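Local coordinates for tetratricopeptide TPR_2 repeat protein (Thermobaculum terrenum, PDB 5DJS) that joins tetratricopeptide repeats to a two-domain GT-B fold of glycosyl transferase family 41 and is modelled with uridine-5'-diphosphate bound, at residues A[244-249]-A[264-269]; A[271-276]-A[295-300]. The protein carries 1 engineered substitution. One frame throughout, in Å; residues are numbered along the deposited sequence.

Contact 1: A[244-249]-A[264-269]; sequences LSWHLG and QVTWLA
L244 lays its CD1 branch against the benzo part of the W267 indole, with L244 CD1 3.5 Å from W267 CE3. The two side chains run side by side and point the same way. In a parallel, Rossmann-like sheet of the GT-B fold, the loop after strand 240-243 here meets strand 263-266 and the loop beyond it. L244 also crosses L268 obliquely, with L244 CG 4.1 Å from L268 CD2. Helix 176-187 covers this apolar group: L181 touches L244, V184 touches W267, and V177 and F180 touch L268. W267 has CG anti to its backbone N (chi1 169°), and its NE1 is hydrogen-bonded to Y308 O.

No hydrogen bond links the two segments. A CA-H...O contact takes that place, from L244 CA to W267 O at 3.5 Å and nearly straight, 165° at the hydrogen. W246 CG is also anti to its N (chi1 -172°). The W246 ring presents its edge to T266, with W246 CD1 4.0 Å from T266 OG1. D243 ties the two residues together: D243 OD2 is hydrogen-bonded to T266 OG1 and D243 OD1 to W246 N. A269 fits its small side chain against the turning loop. A269 CB meets W246 CB at 4.1 Å, and A269 O lies 3.3 Å from L248 CD1.

Contact 2: A[271-276]-A[295-300]; sequences INTTGM and ELYTER
One buried carboxylate, that of E299, takes three hydrogen bonds from two consecutive residues. Its chain bends at chi2 (92°), which brings the acid group back to T273 and T274. OE2 is gripped twice. T274 N meets E299 OE2 at 2.7 Å on the syn lone pair, almost straight at 169°. T274 OG1 reaches E299 OE2 as well, also at 2.7 Å, but from above the carboxylate plane. T273 OG1 donates to E299 OE1 at 2.6 Å, again from above the plane. With this many donors the acid is probably ionised. Each threonine hydroxyl also accepts from the backbone N two residues on, G275 N for T273 and M276 N for T274, so two overlapping ST turns shape the loop. This loop leads into strand 281-285 of the parallel sheet in the GT-B fold, and segment 295-300 leads into an outermost strand, 300-304. T298 joins them further along, T298 OG1 donating to M276 O at 2.7 Å from above the carbonyl plane. Beside the acid, the Y297 ring lies along the backbone at T273, with Y297 CE2 3.3 Å from T273 N. E299 OE1 lies in the plane of the Y297 ring, at its edge.

Both contacts are buried and join loops and a strand of one parallel sheet, but contact 1 lies nearer the centre of the chain, about 9 Å against about 17 Å for contact 2, measured centre to centre. In contact 1 the loop after strand 240-243 meets strand 263-266 and the loop beyond it, mostly through apolar side chains. Contact 2 lies further toward the sheet edge and is held by hydroxyls, a carboxylate and backbone groups. They follow one another along the chain and touch through W246, whose NE1 forms weak hydrogen bonds with N272 O and T273 O. W246 CH2 lies 3.5 Å from I271 CG1. L248 and I271 each have side chains about 8 Å from the bound UDP.

Contact 1: A[244-249]-A[264-269]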
ATOM      1  N   LEU A 244      -1.529   3.876 -10.488  1.00 36.19           N
ATOM      2  CA  LEU A 244      -1.469   2.671  -9.681  1.00 40.09           C
ATOM      3  C   LEU A 244      -0.870   2.900  -8.297  1.00 42.16           C
ATOM      4  O   LEU A 244      -1.127   2.098  -7.405  1.00 45.72           O
ATOM      5  CB  LEU A 244      -0.665   1.587 -10.410  1.00 39.15           C
ATOM      6  CG  LEU A 244      -1.380   0.472 -11.187  1.00 38.49           C
ATOM      7  CD1 LEU A 244      -2.750   0.835 -11.728  1.00 37.32           C
ATOM      8  CD2 LEU A 244      -0.459   0.030 -12.312  1.00 37.78           C
ATOM      9  N   SER A 245      -0.076   3.958  -8.118  1.00 42.40           N
ATOM     10  CA  SER A 245       0.661   4.166  -6.866  1.00 42.45           C
ATOM     11  C   SER A 245      -0.099   4.898  -5.765  1.00 43.55           C
ATOM     12  O   SER A 245      -0.005   4.506  -4.602  1.00 44.63           O
ATOM     13  CB  SER A 245       1.996   4.867  -7.120  1.00 41.57           C
ATOM     14  OG  SER A 245       2.915   3.977  -7.745  1.00 39.24           O
ATOM     15  N   TRP A 246      -0.813   5.968  -6.130  1.00 45.05           N
ATOM     16  CA  TRP A 246      -1.537   6.850  -5.176  1.00 41.80           C
ATOM     17  C   TRP A 246      -0.511   7.487  -4.214  1.00 41.64           C
ATOM     18  O   TRP A 246       0.718   7.348  -4.375  1.00 42.30           O
ATOM     19  CB  TRP A 246      -2.689   6.076  -4.476  1.00 40.99           C
ATOM     20  CG  TRP A 246      -3.671   6.848  -3.585  1.00 40.69           C
ATOM     21  CD1 TRP A 246      -4.778   7.550  -3.961  1.00 39.25           C
ATOM     22  CD2 TRP A 246      -3.638   6.904  -2.151  1.00 42.82           C
ATOM     23  NE1 TRP A 246      -5.408   8.077  -2.846  1.00 41.20           N
ATOM     24  CE2 TRP A 246      -4.720   7.695  -1.723  1.00 43.00           C
ATOM     25  CE3 TRP A 246      -2.763   6.396  -1.194  1.00 43.28           C
ATOM     26  CZ2 TRP A 246      -4.958   7.969  -0.357  1.00 43.29           C
ATOM     27  CZ3 TRP A 246      -2.992   6.665   0.152  1.00 44.11           C
ATOM     28  CH2 TRP A 246      -4.078   7.438   0.558  1.00 43.55           C
ATOM     29  N   HIS A 247      -1.006   8.240  -3.254  1.00 39.78           N
ATOM     30  CA  HIS A 247      -0.192   8.767  -2.179  1.00 39.29           C
ATOM     31  C   HIS A 247       0.719   7.786  -1.414  1.00 41.96           C
ATOM     32  O   HIS A 247       1.697   8.229  -0.833  1.00 42.65           O
ATOM     33  CB  HIS A 247      -1.093   9.498  -1.195  1.00 38.77           C
ATOM     34  CG  HIS A 247      -1.628  10.789  -1.723  1.00 37.76           C
ATOM     35  ND1 HIS A 247      -2.879  10.904  -2.282  1.00 37.81           N
ATOM     36  CD2 HIS A 247      -1.081  12.021  -1.769  1.00 37.17           C
ATOM     37  CE1 HIS A 247      -3.080  12.155  -2.644  1.00 38.15           C
ATOM     38  NE2 HIS A 247      -2.005  12.855  -2.341  1.00 38.85           N
ATOM     39  N   LEU A 248       0.443   6.477  -1.468  1.00 43.73           N
ATOM     40  CA  LEU A 248       1.192   5.467  -0.717  1.00 44.38           C
ATOM     41  C   LEU A 248       2.507   5.120  -1.391  1.00 43.74           C
ATOM     42  O   LEU A 248       3.346   4.497  -0.767  1.00 48.06           O
ATOM     43  CB  LEU A 248       0.417   4.146  -0.604  1.00 45.56           C
ATOM     44  CG  LEU A 248      -0.834   4.032   0.257  1.00 46.80           C
ATOM     45  CD1 LEU A 248      -1.631   2.772  -0.044  1.00 46.67           C
ATOM     46  CD2 LEU A 248      -0.499   4.140   1.730  1.00 48.60           C
ATOM     47  N   GLY A 249       2.682   5.471  -2.658  1.00 42.16           N
ATOM     48  CA  GLY A 249       3.821   4.979  -3.416  1.00 42.51           C
ATOM     49  C   GLY A 249       4.526   6.078  -4.152  1.00 41.86           C
ATOM     50  O   GLY A 249       4.167   7.239  -4.035  1.00 40.35           O
ATOM     51  N   GLN A 264      -8.538   9.982 -16.778  1.00 37.81           N
ATOM     52  CA  GLN A 264      -7.512   9.727 -15.780  1.00 38.22           C
ATOM     53  C   GLN A 264      -8.130   9.079 -14.546  1.00 38.18           C
ATOM     54  O   GLN A 264      -9.115   9.594 -13.984  1.00 36.90           O
ATOM     55  CB  GLN A 264      -6.785  11.023 -15.445  1.00 38.04           C
ATOM     56  CG  GLN A 264      -6.098  11.617 -16.666  1.00 36.83           C
ATOM     57  CD  GLN A 264      -5.058  12.660 -16.333  1.00 37.90           C
ATOM     58  OE1 GLN A 264      -3.962  12.638 -16.890  1.00 39.48           O
ATOM     59  NE2 GLN A 264      -5.388  13.583 -15.428  1.00 38.65           N
ATOM     60  N   VAL A 265      -7.527   7.955 -14.147  1.00 37.19           N
ATOM     61  CA  VAL A 265      -8.102   6.997 -13.201  1.00 36.85           C
ATOM     62  C   VAL A 265      -7.093   6.639 -12.115  1.00 36.89           C
ATOM     63  O   VAL A 265      -5.910   6.404 -12.405  1.00 33.46           O
ATOM     64  CB  VAL A 265      -8.451   5.678 -13.924  1.00 38.38           C
ATOM     65  CG1 VAL A 265      -9.034   4.654 -12.960  1.00 38.77           C
ATOM     66  CG2 VAL A 265      -9.411   5.914 -15.076  1.00 38.42           C
ATOM     67  N   THR A 266      -7.559   6.561 -10.868  1.00 38.67           N
ATOM     68  CA  THR A 266      -6.739   6.009  -9.771  1.00 39.30           C
ATOM     69  C   THR A 266      -7.351   4.669  -9.323  1.00 39.14           C
ATOM     70  O   THR A 266      -8.562   4.569  -9.116  1.00 41.29           O
ATOM     71  CB  THR A 266      -6.540   7.028  -8.610  1.00 38.80           C
ATOM     72  OG1 THR A 266      -5.466   6.595  -7.763  1.00 38.53           O
ATOM     73  CG2 THR A 266      -7.812   7.252  -7.776  1.00 37.81           C
ATOM     74  N   TRP A 267      -6.512   3.643  -9.211  1.00 36.77           N
ATOM     75  CA  TRP A 267      -6.971   2.277  -8.944  1.00 37.88           C
ATOM     76  C   TRP A 267      -5.855   1.434  -8.302  1.00 39.40           C
ATOM     77  O   TRP A 267      -4.662   1.662  -8.576  1.00 37.18           O
ATOM     78  CB  TRP A 267      -7.445   1.606 -10.250  1.00 37.37           C
ATOM     79  CG  TRP A 267      -7.683   0.118 -10.111  1.00 37.01           C
ATOM     80  CD1 TRP A 267      -8.693  -0.492  -9.421  1.00 37.39           C
ATOM     81  CD2 TRP A 267      -6.885  -0.935 -10.659  1.00 36.69           C
ATOM     82  NE1 TRP A 267      -8.574  -1.857  -9.507  1.00 36.86           N
ATOM     83  CE2 TRP A 267      -7.473  -2.156 -10.263  1.00 37.06           C
ATOM     84  CE3 TRP A 267      -5.735  -0.967 -11.455  1.00 37.19           C
ATOM     85  CZ2 TRP A 267      -6.946  -3.391 -10.625  1.00 38.66           C
ATOM     86  CZ3 TRP A 267      -5.203  -2.202 -11.820  1.00 37.81           C
ATOM     87  CH2 TRP A 267      -5.811  -3.397 -11.403  1.00 39.01           C
ATOM     88  N   LEU A 268      -6.262   0.490  -7.442  1.00 38.84           N
ATOM     89  CA  LEU A 268      -5.401  -0.559  -6.866  1.00 40.83           C
ATOM     90  C   LEU A 268      -4.799  -0.192  -5.511  1.00 40.71           C
ATOM     91  O   LEU A 268      -5.010  -0.899  -4.542  1.00 42.44           O
ATOM     92  CB  LEU A 268      -4.313  -1.022  -7.847  1.00 42.92           C
ATOM     93  CG  LEU A 268      -3.509  -2.263  -7.491  1.00 45.82           C
ATOM     94  CD1 LEU A 268      -4.344  -3.489  -7.735  1.00 54.60           C
ATOM     95  CD2 LEU A 268      -2.277  -2.358  -8.358  1.00 46.24           C
ATOM     96  N   ALA A 269      -4.066   0.911  -5.450  1.00 40.05           N
ATOM     97  CA  ALA A 269      -3.412   1.359  -4.219  1.00 40.20           C
ATOM     98  C   ALA A 269      -4.279   2.338  -3.441  1.00 40.68           C
ATOM     99  O   ALA A 269      -4.127   2.471  -2.227  1.00 45.13           O
ATOM    100  CB  ALA A 269      -2.061   1.995  -4.540  1.00 41.29           C
TER

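Contact 2: A[271-276]-A[295-300]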
ATOM      1  N   ILE A 271      -6.731   4.078  -1.234  1.00 44.24           N
ATOM      2  CA  ILE A 271      -7.625   3.846  -0.082  1.00 44.71           C
ATOM      3  C   ILE A 271      -8.506   5.056   0.230  1.00 40.06           C
ATOM      4  O   ILE A 271      -9.335   5.011   1.144  1.00 40.29           O
ATOM      5  CB  ILE A 271      -6.829   3.484   1.197  1.00 47.79           C
ATOM      6  CG1 ILE A 271      -5.788   4.562   1.521  1.00 49.38           C
ATOM      7  CG2 ILE A 271      -6.159   2.121   1.035  1.00 49.11           C
ATOM      8  CD1 ILE A 271      -5.321   4.546   2.954  1.00 52.27           C
ATOM      9  N   ASN A 272      -8.302   6.146  -0.501  1.00 38.34           N
ATOM     10  CA  ASN A 272      -9.106   7.358  -0.354  1.00 38.80           C
ATOM     11  C   ASN A 272      -8.847   8.257  -1.579  1.00 39.29           C
ATOM     12  O   ASN A 272      -8.045   7.915  -2.462  1.00 39.11           O
ATOM     13  CB  ASN A 272      -8.724   8.066   0.975  1.00 38.39           C
ATOM     14  CG  ASN A 272      -9.833   8.945   1.592  1.00 37.99           C
ATOM     15  OD1 ASN A 272      -9.584   9.554   2.609  1.00 40.08           O
ATOM     16  ND2 ASN A 272     -11.028   8.999   1.025  1.00 39.45           N
ATOM     17  N   THR A 273      -9.518   9.400  -1.639  1.00 38.41           N
ATOM     18  CA  THR A 273      -9.347  10.338  -2.729  1.00 38.40           C
ATOM     19  C   THR A 273      -7.915  10.820  -2.836  1.00 38.67           C
ATOM     20  O   THR A 273      -7.199  10.893  -1.829  1.00 41.00           O
ATOM     21  CB  THR A 273     -10.296  11.552  -2.576  1.00 40.20           C
ATOM     22  OG1 THR A 273     -10.296  12.313  -3.792  1.00 44.13           O
ATOM     23  CG2 THR A 273      -9.914  12.453  -1.368  1.00 39.84           C
ATOM     24  N   THR A 274      -7.503  11.131  -4.064  1.00 38.14           N
ATOM     25  CA  THR A 274      -6.279  11.887  -4.313  1.00 38.24           C
ATOM     26  C   THR A 274      -6.433  13.358  -3.905  1.00 39.72           C
ATOM     27  O   THR A 274      -5.434  14.047  -3.682  1.00 37.28           O
ATOM     28  CB  THR A 274      -5.903  11.881  -5.802  1.00 39.67           C
ATOM     29  OG1 THR A 274      -7.016  12.356  -6.586  1.00 39.34           O
ATOM     30  CG2 THR A 274      -5.493  10.475  -6.251  1.00 39.58           C
ATOM     31  N   GLY A 275      -7.685  13.830  -3.870  1.00 38.87           N
ATOM     32  CA  GLY A 275      -8.012  15.210  -3.593  1.00 39.16           C
ATOM     33  C   GLY A 275      -8.044  16.087  -4.833  1.00 39.36           C
ATOM     34  O   GLY A 275      -8.471  17.253  -4.744  1.00 39.78           O
ATOM     35  N   MET A 276      -7.634  15.533  -5.981  1.00 37.03           N
ATOM     36  CA  MET A 276      -7.350  16.316  -7.188  1.00 37.84           C
ATOM     37  C   MET A 276      -8.585  16.496  -8.071  1.00 40.92           C
ATOM     38  O   MET A 276      -9.392  15.580  -8.196  1.00 40.73           O
ATOM     39  CB  MET A 276      -6.263  15.622  -8.015  1.00 35.69           C
ATOM     40  CG  MET A 276      -4.925  15.494  -7.319  1.00 36.08           C
ATOM     41  SD  MET A 276      -3.794  14.389  -8.187  1.00 37.96           S
ATOM     42  CE  MET A 276      -3.492  15.308  -9.693  1.00 38.15           C
ATOM     43  N   GLU A 295     -19.379  12.410  -1.837  1.00 54.88           N
ATOM     44  CA  GLU A 295     -18.958  13.759  -1.424  1.00 55.50           C
ATOM     45  C   GLU A 295     -17.508  13.814  -0.887  1.00 55.81           C
ATOM     46  O   GLU A 295     -16.845  14.852  -0.997  1.00 56.39           O
ATOM     47  CB  GLU A 295     -19.943  14.346  -0.396  1.00 59.55           C
ATOM     48  CG  GLU A 295     -20.248  13.437   0.803  1.00 65.58           C
ATOM     49  CD  GLU A 295     -20.809  14.178   1.999  1.00 67.36           C
ATOM     50  OE1 GLU A 295     -21.712  15.020   1.802  1.00 70.36           O
ATOM     51  OE2 GLU A 295     -20.351  13.902   3.134  1.00 65.89           O
ATOM     52  N   LEU A 296     -17.018  12.698  -0.331  1.00 51.01           N
ATOM     53  CA  LEU A 296     -15.626  12.599   0.129  1.00 48.76           C
ATOM     54  C   LEU A 296     -14.573  12.478  -0.983  1.00 45.78           C
ATOM     55  O   LEU A 296     -13.367  12.492  -0.687  1.00 47.87           O
ATOM     56  CB  LEU A 296     -15.460  11.416   1.102  1.00 49.96           C
ATOM     57  CG  LEU A 296     -16.339  11.388   2.362  1.00 48.70           C
ATOM     58  CD1 LEU A 296     -16.061  10.127   3.164  1.00 46.81           C
ATOM     59  CD2 LEU A 296     -16.120  12.627   3.221  1.00 48.57           C
ATOM     60  N   TYR A 297     -14.999  12.380  -2.243  1.00 41.37           N
ATOM     61  CA  TYR A 297     -14.085  12.136  -3.362  1.00 40.27           C
ATOM     62  C   TYR A 297     -14.261  13.154  -4.476  1.00 38.61           C
ATOM     63  O   TYR A 297     -15.375  13.371  -4.957  1.00 35.65           O
ATOM     64  CB  TYR A 297     -14.336  10.732  -3.929  1.00 41.11           C
ATOM     65  CG  TYR A 297     -13.986   9.623  -2.967  1.00 40.85           C
ATOM     66  CD1 TYR A 297     -14.843   9.293  -1.910  1.00 41.53           C
ATOM     67  CD2 TYR A 297     -12.794   8.916  -3.094  1.00 40.70           C
ATOM     68  CE1 TYR A 297     -14.523   8.290  -1.004  1.00 41.41           C
ATOM     69  CE2 TYR A 297     -12.459   7.907  -2.193  1.00 43.92           C
ATOM     70  CZ  TYR A 297     -13.329   7.589  -1.150  1.00 42.10           C
ATOM     71  OH  TYR A 297     -13.004   6.587  -0.255  1.00 37.81           O
ATOM     72  N   THR A 298     -13.155  13.770  -4.890  1.00 39.34           N
ATOM     73  CA  THR A 298     -13.139  14.605  -6.099  1.00 38.62           C
ATOM     74  C   THR A 298     -13.379  13.754  -7.342  1.00 38.33           C
ATOM     75  O   THR A 298     -14.064  14.179  -8.263  1.00 38.99           O
ATOM     76  CB  THR A 298     -11.797  15.320  -6.288  1.00 37.57           C
ATOM     77  OG1 THR A 298     -10.738  14.360  -6.183  1.00 34.53           O
ATOM     78  CG2 THR A 298     -11.626  16.438  -5.259  1.00 38.67           C
ATOM     79  N   GLU A 299     -12.812  12.554  -7.351  1.00 37.15           N
ATOM     80  CA  GLU A 299     -13.023  11.610  -8.440  1.00 39.57           C
ATOM     81  C   GLU A 299     -14.473  11.112  -8.430  1.00 43.07           C
ATOM     82  O   GLU A 299     -15.132  11.128  -7.380  1.00 45.79           O
ATOM     83  CB  GLU A 299     -12.103  10.380  -8.309  1.00 39.86           C
ATOM     84  CG  GLU A 299     -10.623  10.656  -8.056  1.00 38.62           C
ATOM     85  CD  GLU A 299     -10.235  10.684  -6.576  1.00 36.39           C
ATOM     86  OE1 GLU A 299     -11.113  10.801  -5.695  1.00 35.07           O
ATOM     87  OE2 GLU A 299      -9.035  10.629  -6.289  1.00 32.77           O
ATOM     88  N   ARG A 300     -14.962  10.664  -9.586  1.00 43.70           N
ATOM     89  CA  ARG A 300     -16.213   9.911  -9.630  1.00 49.02           C
ATOM     90  C   ARG A 300     -15.908   8.460  -9.295  1.00 48.93           C
ATOM     91  O   ARG A 300     -15.034   7.839  -9.914  1.00 46.15           O
ATOM     92  CB  ARG A 300     -16.877   9.971 -11.000  1.00 55.56           C
ATOM     93  CG  ARG A 300     -17.815  11.141 -11.191  1.00 61.08           C
ATOM     94  CD  ARG A 300     -18.569  10.975 -12.494  1.00 66.34           C
ATOM     95  NE  ARG A 300     -18.669  12.236 -13.229  1.00 69.80           N
ATOM     96  CZ  ARG A 300     -18.624  12.371 -14.557  1.00 73.00           C
ATOM     97  NH1 ARG A 300     -18.461  11.321 -15.367  1.00 71.14           N
ATOM     98  NH2 ARG A 300     -18.736  13.585 -15.089  1.00 75.16           N
TER